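Local atomic coordinates of putative DNA binding protein (Bacteroides thetaiotaomicron VPI-5482, PDB entry 3HTN), a protein that is a putative DNA-binding protein of the PCC (DUF296) family that binds metal ions and whose precise function is not established. Residues S45-R58 with H111-V125. Residues are numbered along the deposited sequence; the frame is centred on the assembly and turned at random.
Sequences SINGIGAIGELTLR and HLLSAIQNGAGEFVV
Thr56 sits opposite two residues, Leu113 and Ser114, at a classic beta bulge in the antiparallel sheet of this PCC domain. Leu113 N gives Thr56 O a 2.9 Å bond. Both segments turn a corner, at Gly53 and at Asn118-Gly119. Ile46-Gly50 therefore pairs with Gly121-Val125, and Leu55-Arg58 with His111-Ala115. At the bulge Leu113 CB points toward 45-58. With CG beside its own backbone N (chi1 -63°), Leu113 sets CD2 over the centre of one Arg58 guanidinium face, 4.1 Å above the plane. Its CD1 lies 4.0 Å from Thr56 CG2. Replacing Leu113 by alanine takes away both methyls and is likely to take this cover from the guanidinium face and leave Arg58 freer to turn, although its NE also has a salt bridge to Asp69. His111, near Arg58 CB, is an iron ligand with His95 and His97; here no iron is bound to this chain, but nickel lies close by. On the buried face, Leu55 and Leu112 cross, with CD1 atoms a tight 3.4 Å apart. Where 45-52 pairs with 120-125, Phe123 CD1 packs 3.5 Å from Gly48 CA, where a side chain would clash. Ile49 O stands over one face of the Phe123 ring, toward its rim, and accepts a 2.8 Å bond from Glu122 N.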
loop_
_atom_site.group_PDB
_atom_site.type_symbol
_atom_site.label_atom_id
_atom_site.label_comp_id
_atom_site.label_asym_id
_atom_site.label_seq_id
_atom_site.Cartn_x
_atom_site.Cartn_y
_atom_site.Cartn_z
ATOM N N SER A 45 9.540 -1.200 7.975
ATOM C CA SER A 45 8.743 -0.899 6.802
ATOM C C SER A 45 8.502 0.578 6.711
ATOM O O SER A 45 8.595 1.295 7.705
ATOM C CB SER A 45 7.414 -1.624 6.884
ATOM O OG SER A 45 6.660 -1.096 7.949
ATOM N N ILE A 46 8.217 1.041 5.495
ATOM C CA ILE A 46 7.912 2.438 5.248
ATOM C C ILE A 46 6.720 2.464 4.316
ATOM O O ILE A 46 6.690 1.726 3.343
ATOM C CB ILE A 46 9.104 3.188 4.585
ATOM C CG1 ILE A 46 10.370 3.124 5.437
ATOM C CG2 ILE A 46 8.702 4.662 4.264
ATOM C CD1 ILE A 46 11.616 3.798 4.832
ATOM N N ASN A 47 5.754 3.318 4.621
ATOM C CA ASN A 47 4.544 3.472 3.841
ATOM C C ASN A 47 4.087 4.901 3.958
ATOM O O ASN A 47 4.134 5.472 5.028
ATOM C CB ASN A 47 3.460 2.592 4.397
ATOM C CG ASN A 47 3.742 1.147 4.189
ATOM O OD1 ASN A 47 3.550 0.634 3.075
ATOM N ND2 ASN A 47 4.210 0.450 5.246
ATOM N N GLY A 48 3.633 5.495 2.868
ATOM C CA GLY A 48 3.023 6.792 2.961
ATOM C C GLY A 48 2.572 7.440 1.685
ATOM O O GLY A 48 2.468 6.781 0.638
ATOM N N ILE A 49 2.270 8.733 1.804
ATOM C CA ILE A 49 1.649 9.525 0.750
ATOM C C ILE A 49 2.216 10.933 0.796
ATOM O O ILE A 49 2.868 11.349 1.777
ATOM C CB ILE A 49 0.083 9.533 0.888
ATOM C CG1 ILE A 49 -0.371 10.096 2.250
ATOM C CG2 ILE A 49 -0.493 8.148 0.674
ATOM C CD1 ILE A 49 -1.875 10.390 2.331
ATOM N N GLY A 50 1.956 11.705 -0.258
ATOM C CA GLY A 50 2.460 13.048 -0.346
ATOM C C GLY A 50 2.383 13.512 -1.791
ATOM O O GLY A 50 1.707 12.887 -2.607
ATOM N N ALA A 51 3.037 14.627 -2.071
ATOM C CA ALA A 51 3.085 15.215 -3.404
ATOM C C ALA A 51 4.506 15.630 -3.708
ATOM O O ALA A 51 5.297 15.977 -2.805
ATOM C CB ALA A 51 2.125 16.392 -3.515
ATOM N N ILE A 52 4.840 15.529 -4.995
ATOM C CA ILE A 52 6.200 15.699 -5.484
ATOM C C ILE A 52 6.226 16.479 -6.791
ATOM O O ILE A 52 5.237 16.569 -7.505
ATOM C CB ILE A 52 6.914 14.349 -5.697
ATOM C CG1 ILE A 52 6.183 13.491 -6.726
ATOM C CG2 ILE A 52 7.044 13.591 -4.376
ATOM C CD1 ILE A 52 6.860 12.193 -7.055
ATOM N N GLY A 53 7.380 17.072 -7.060
ATOM C CA GLY A 53 7.653 17.805 -8.299
ATOM C C GLY A 53 8.683 17.194 -9.218
ATOM O O GLY A 53 8.920 17.714 -10.328
ATOM N N GLU A 54 9.275 16.081 -8.782
ATOM C CA GLU A 54 10.257 15.356 -9.577
ATOM C C GLU A 54 10.302 13.928 -9.052
ATOM O O GLU A 54 10.192 13.708 -7.850
ATOM C CB GLU A 54 11.629 16.030 -9.509
ATOM C CG GLU A 54 12.619 15.499 -10.530
ATOM C CD GLU A 54 13.757 16.462 -10.805
ATOM O OE1 GLU A 54 13.489 17.679 -10.994
ATOM O OE2 GLU A 54 14.919 15.997 -10.851
ATOM N N LEU A 55 10.440 12.965 -9.959
ATOM C CA LEU A 55 10.468 11.549 -9.626
ATOM C C LEU A 55 11.447 10.829 -10.499
ATOM O O LEU A 55 11.452 11.066 -11.700
ATOM C CB LEU A 55 9.101 10.939 -9.931
ATOM C CG LEU A 55 8.916 9.439 -9.713
ATOM C CD1 LEU A 55 9.070 9.047 -8.234
ATOM C CD2 LEU A 55 7.587 8.972 -10.272
ATOM N N THR A 56 12.236 9.937 -9.913
ATOM C CA THR A 56 13.088 9.064 -10.707
ATOM C C THR A 56 12.748 7.621 -10.347
ATOM O O THR A 56 12.835 7.224 -9.177
ATOM C CB THR A 56 14.572 9.306 -10.502
ATOM O OG1 THR A 56 14.850 10.688 -10.752
ATOM C CG2 THR A 56 15.395 8.440 -11.479
ATOM N N LEU A 57 12.399 6.846 -11.377
ATOM C CA LEU A 57 12.139 5.413 -11.280
ATOM C C LEU A 57 13.179 4.644 -12.039
ATOM O O LEU A 57 13.749 5.167 -12.995
ATOM C CB LEU A 57 10.764 5.078 -11.849
ATOM C CG LEU A 57 9.562 5.808 -11.256
ATOM C CD1 LEU A 57 8.284 5.466 -12.039
ATOM C CD2 LEU A 57 9.421 5.532 -9.733
ATOM N N ARG A 58 13.440 3.410 -11.620
ATOM C CA ARG A 58 14.339 2.502 -12.327
ATOM C C ARG A 58 13.585 1.299 -12.839
ATOM O O ARG A 58 12.837 0.673 -12.082
ATOM C CB ARG A 58 15.450 2.012 -11.418
ATOM C CG ARG A 58 16.389 1.023 -12.094
ATOM C CD ARG A 58 17.655 0.806 -11.348
ATOM N NE ARG A 58 18.499 1.986 -11.382
ATOM C CZ ARG A 58 19.649 2.142 -10.722
ATOM N NH1 ARG A 58 20.076 1.234 -9.882
ATOM N NH2 ARG A 58 20.341 3.245 -10.856
ATOM N N HIS A 111 10.044 1.050 -9.261
ATOM C CA HIS A 111 11.080 1.083 -8.239
ATOM C C HIS A 111 11.584 2.505 -8.103
ATOM O O HIS A 111 12.040 3.097 -9.061
ATOM C CB HIS A 111 12.194 0.132 -8.630
ATOM C CG HIS A 111 13.466 0.279 -7.857
ATOM N ND1 HIS A 111 13.530 0.630 -6.527
ATOM C CD2 HIS A 111 14.736 0.012 -8.234
ATOM C CE1 HIS A 111 14.796 0.602 -6.135
ATOM N NE2 HIS A 111 15.543 0.249 -7.159
ATOM N N LEU A 112 11.456 3.050 -6.897
ATOM C CA LEU A 112 11.799 4.423 -6.612
ATOM C C LEU A 112 13.274 4.636 -6.346
ATOM O O LEU A 112 13.848 3.987 -5.464
ATOM C CB LEU A 112 11.031 4.881 -5.367
ATOM C CG LEU A 112 11.322 6.272 -4.837
ATOM C CD1 LEU A 112 10.918 7.375 -5.854
ATOM C CD2 LEU A 112 10.624 6.461 -3.486
ATOM N N LEU A 113 13.888 5.555 -7.085
ATOM C CA LEU A 113 15.255 6.018 -6.788
ATOM C C LEU A 113 15.296 7.330 -6.034
ATOM O O LEU A 113 16.113 7.505 -5.134
ATOM C CB LEU A 113 16.080 6.187 -8.067
ATOM C CG LEU A 113 16.341 4.915 -8.884
ATOM C CD1 LEU A 113 17.327 5.253 -9.998
ATOM C CD2 LEU A 113 16.874 3.763 -7.991
ATOM N N SER A 114 14.424 8.250 -6.414
ATOM C CA SER A 114 14.371 9.550 -5.777
ATOM C C SER A 114 13.090 10.266 -6.115
ATOM O O SER A 114 12.417 9.936 -7.088
ATOM C CB SER A 114 15.543 10.407 -6.239
ATOM O OG SER A 114 15.476 10.672 -7.627
ATOM N N ALA A 115 12.745 11.237 -5.283
ATOM C CA ALA A 115 11.576 12.067 -5.509
ATOM C C ALA A 115 11.732 13.329 -4.686
ATOM O O ALA A 115 12.074 13.236 -3.521
ATOM C CB ALA A 115 10.297 11.359 -5.140
ATOM N N ILE A 116 11.457 14.483 -5.280
ATOM C CA ILE A 116 11.557 15.769 -4.585
ATOM C C ILE A 116 10.165 16.228 -4.181
ATOM O O ILE A 116 9.316 16.477 -5.042
ATOM C CB ILE A 116 12.225 16.845 -5.463
ATOM C CG1 ILE A 116 13.638 16.391 -5.872
ATOM C CG2 ILE A 116 12.269 18.196 -4.717
ATOM C CD1 ILE A 116 14.327 17.331 -6.899
ATOM N N GLN A 117 9.939 16.347 -2.875
ATOM C CA GLN A 117 8.666 16.790 -2.368
ATOM C C GLN A 117 8.292 18.192 -2.829
ATOM O O GLN A 117 9.127 19.083 -2.914
ATOM C CB GLN A 117 8.688 16.701 -0.855
ATOM C CG GLN A 117 7.369 16.983 -0.155
ATOM C CD GLN A 117 7.421 16.591 1.259
ATOM O OE1 GLN A 117 7.930 15.523 1.589
ATOM N NE2 GLN A 117 6.884 17.430 2.118
ATOM N N ASN A 118 7.015 18.354 -3.123
ATOM C CA ASN A 118 6.429 19.647 -3.460
ATOM C C ASN A 118 4.997 19.637 -2.933
ATOM O O ASN A 118 4.028 19.410 -3.665
ATOM C CB ASN A 118 6.498 19.919 -4.960
ATOM C CG ASN A 118 6.258 21.370 -5.268
ATOM O OD1 ASN A 118 6.710 22.235 -4.518
ATOM N ND2 ASN A 118 5.520 21.653 -6.333
ATOM N N GLY A 119 4.888 19.886 -1.630
ATOM C CA GLY A 119 3.634 19.765 -0.883
ATOM C C GLY A 119 3.967 19.043 0.412
ATOM O O GLY A 119 4.973 19.361 1.059
ATOM N N ALA A 120 3.150 18.057 0.770
ATOM C CA ALA A 120 3.280 17.279 1.991
ATOM C C ALA A 120 4.002 15.990 1.734
ATOM O O ALA A 120 4.088 15.519 0.586
ATOM C CB ALA A 120 1.880 16.980 2.546
ATOM N N GLY A 121 4.488 15.386 2.807
ATOM C CA GLY A 121 5.176 14.107 2.752
ATOM C C GLY A 121 5.001 13.401 4.078
ATOM O O GLY A 121 5.653 13.766 5.066
ATOM N N GLU A 122 4.102 12.424 4.106
ATOM C CA GLU A 122 3.563 11.852 5.351
ATOM C C GLU A 122 3.783 10.364 5.330
ATOM O O GLU A 122 3.133 9.662 4.574
ATOM C CB GLU A 122 2.080 12.196 5.430
ATOM C CG GLU A 122 1.846 13.707 5.487
ATOM C CD GLU A 122 0.399 14.132 5.397
ATOM O OE1 GLU A 122 -0.498 13.271 5.530
ATOM O OE2 GLU A 122 0.177 15.352 5.224
ATOM N N PHE A 123 4.737 9.889 6.125
ATOM C CA PHE A 123 5.189 8.509 6.073
ATOM C C PHE A 123 5.157 7.862 7.430
ATOM O O PHE A 123 5.346 8.544 8.438
ATOM C CB PHE A 123 6.603 8.442 5.473
ATOM C CG PHE A 123 6.655 9.038 4.115
ATOM C CD1 PHE A 123 6.232 8.298 3.026
ATOM C CD2 PHE A 123 7.021 10.347 3.920
ATOM C CE1 PHE A 123 6.198 8.852 1.774
ATOM C CE2 PHE A 123 7.001 10.898 2.663
ATOM C CZ PHE A 123 6.573 10.164 1.593
ATOM N N VAL A 124 4.831 6.578 7.457
ATOM C CA VAL A 124 4.855 5.790 8.678
ATOM C C VAL A 124 6.043 4.835 8.550
ATOM O O VAL A 124 6.127 4.062 7.575
ATOM C CB VAL A 124 3.557 5.008 8.903
ATOM C CG1 VAL A 124 3.642 4.203 10.210
ATOM C CG2 VAL A 124 2.354 5.976 8.950
ATOM N N VAL A 125 6.962 4.912 9.504
ATOM C CA VAL A 125 8.163 4.052 9.527
ATOM C C VAL A 125 8.029 3.136 10.725
ATOM O O VAL A 125 7.947 3.639 11.851
ATOM C CB VAL A 125 9.442 4.848 9.639
ATOM C CG1 VAL A 125 10.681 3.908 9.708
ATOM C CG2 VAL A 125 9.572 5.824 8.495
HETATM O O HOH W 1 5.169 1.424 7.765
HETATM O O HOH W 2 14.032 12.599 -8.700
HETATM O O HOH W 3 10.202 0.259 -12.049
#